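Local coordinates for protein uridylate-specific endoribonuclease nsp11 (Prrsv 16244b, PDB 5EYI) that is a uridylate-specific endoribonuclease that probably degrades the 5'-polyuridines made during viral replication and so limits activation of host double-stranded RNA sensors, at residues A[212-215]-A[219-222]. The protein carries 1 engineered substitution. Sequence-based numbering, arbitrary orientation.
Sequences LMVW and TAYF
M213 and Y221 face each other as an antiparallel hydrogen-bonded pair. M213 N donates a hydrogen bond to Y221 O (2.8 Å). Y221 N returns a bond to M213 O (3.0 Å). W215 and T219 form the second such pair, closing the turn end of the hairpin. W215 N bonds to T219 O at 2.8 Å. T219 N bonds back to W215 O.

M213, W215, T219 and Y221 share one face of the sheet. With CG held between its backbone N and carbonyl carbon (chi1 59°), the Y221 ring swings back over the neighbouring strand. M213 CB lies over one ring face, and M213 CG is 3.6 Å from Y221 CE2. The six-membered ring of W215 meets the Y221 ring obliquely, with planes at 34°. W215 CH2 comes 3.4 Å from Y221 OH, while W215 CE3 packs on T219 CG2.

On the other face, L212 CD1 sits 3.8 Å above the centre of the F222 ring, a CH-pi contact almost on the ring normal. V214 CG2 packs on A220 CB.

The Y221 ring also meets H146, and T219 OG1 makes a weak hydrogen bond to H131. Both histidines are predicted catalytic residues, so this hairpin borders the probable active site of the NendoU domain. W215 NE1 is bonded to Y191 OH of the second subunit. Strand 208-215 is central in a three-stranded antiparallel sheet, between 198-205 and 219-223.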
loop_
_atom_site.group_PDB
_atom_site.type_symbol
_atom_site.label_atom_id
_atom_site.label_comp_id
_atom_site.label_asym_id
_atom_site.label_seq_id
_atom_site.Cartn_x
_atom_site.Cartn_y
_atom_site.Cartn_z
ATOM N N LEU A 212 -0.369 0.395 5.934
ATOM C CA LEU A 212 0.639 1.320 5.428
ATOM C C LEU A 212 0.764 1.033 3.960
ATOM O O LEU A 212 1.126 -0.071 3.570
ATOM C CB LEU A 212 1.987 1.122 6.128
ATOM C CG LEU A 212 3.151 2.023 5.686
ATOM C CD1 LEU A 212 2.859 3.503 5.919
ATOM C CD2 LEU A 212 4.427 1.611 6.395
ATOM N N MET A 213 0.445 2.022 3.145
ATOM C CA MET A 213 0.563 1.898 1.706
ATOM C C MET A 213 1.888 2.495 1.319
ATOM O O MET A 213 2.169 3.625 1.704
ATOM C CB MET A 213 -0.570 2.646 1.012
ATOM C CG MET A 213 -1.946 2.334 1.583
ATOM S SD MET A 213 -2.241 0.582 1.883
ATOM C CE MET A 213 -4.025 0.620 1.920
ATOM N N VAL A 214 2.700 1.727 0.587
ATOM C CA VAL A 214 3.986 2.197 0.087
ATOM C C VAL A 214 4.049 2.047 -1.435
ATOM O O VAL A 214 3.777 0.973 -1.963
ATOM C CB VAL A 214 5.154 1.415 0.725
ATOM C CG1 VAL A 214 6.497 1.877 0.151
ATOM C CG2 VAL A 214 5.117 1.571 2.244
ATOM N N TRP A 215 4.405 3.134 -2.115
ATOM C CA TRP A 215 4.805 3.096 -3.510
ATOM C C TRP A 215 6.313 3.304 -3.600
ATOM O O TRP A 215 6.827 4.375 -3.236
ATOM C CB TRP A 215 4.084 4.163 -4.315
ATOM C CG TRP A 215 2.713 3.766 -4.691
ATOM C CD1 TRP A 215 2.321 3.236 -5.877
ATOM C CD2 TRP A 215 1.538 3.855 -3.880
ATOM N NE1 TRP A 215 0.971 2.998 -5.869
ATOM C CE2 TRP A 215 0.463 3.368 -4.653
ATOM C CE3 TRP A 215 1.287 4.311 -2.580
ATOM C CZ2 TRP A 215 -0.846 3.316 -4.171
ATOM C CZ3 TRP A 215 -0.009 4.255 -2.098
ATOM C CH2 TRP A 215 -1.063 3.761 -2.894
ATOM N N THR A 219 6.068 7.283 -2.409
ATOM C CA THR A 219 5.286 7.771 -1.282
ATOM C C THR A 219 4.857 6.646 -0.370
ATOM O O THR A 219 4.965 5.460 -0.705
ATOM C CB THR A 219 4.059 8.608 -1.765
ATOM O OG1 THR A 219 3.545 9.419 -0.692
ATOM C CG2 THR A 219 2.949 7.713 -2.332
ATOM N N ALA A 220 4.388 7.045 0.802
ATOM C CA ALA A 220 3.867 6.121 1.791
ATOM C C ALA A 220 2.934 6.866 2.727
ATOM O O ALA A 220 3.170 8.028 3.059
ATOM C CB ALA A 220 4.984 5.459 2.576
ATOM N N TYR A 221 1.868 6.194 3.127
ATOM C CA TYR A 221 0.902 6.775 4.035
ATOM C C TYR A 221 0.106 5.698 4.714
ATOM O O TYR A 221 -0.032 4.583 4.184
ATOM C CB TYR A 221 -0.037 7.740 3.313
ATOM C CG TYR A 221 -0.859 7.167 2.167
ATOM C CD1 TYR A 221 -0.550 7.468 0.848
ATOM C CD2 TYR A 221 -1.970 6.362 2.408
ATOM C CE1 TYR A 221 -1.318 6.977 -0.201
ATOM C CE2 TYR A 221 -2.731 5.856 1.374
ATOM C CZ TYR A 221 -2.412 6.168 0.068
ATOM O OH TYR A 221 -3.188 5.667 -0.970
ATOM N N PHE A 222 -0.413 6.053 5.882
ATOM C CA PHE A 222 -1.241 5.164 6.668
ATOM C C PHE A 222 -2.695 5.357 6.313
ATOM O O PHE A 222 -3.098 6.408 5.819
ATOM C CB PHE A 222 -1.063 5.416 8.155
ATOM C CG PHE A 222 0.142 4.759 8.738
ATOM C CD1 PHE A 222 0.142 3.388 8.985
ATOM C CD2 PHE A 222 1.261 5.502 9.065
ATOM C CE1 PHE A 222 1.237 2.771 9.553
ATOM C CE2 PHE A 222 2.364 4.893 9.628
ATOM C CZ PHE A 222 2.353 3.527 9.874
#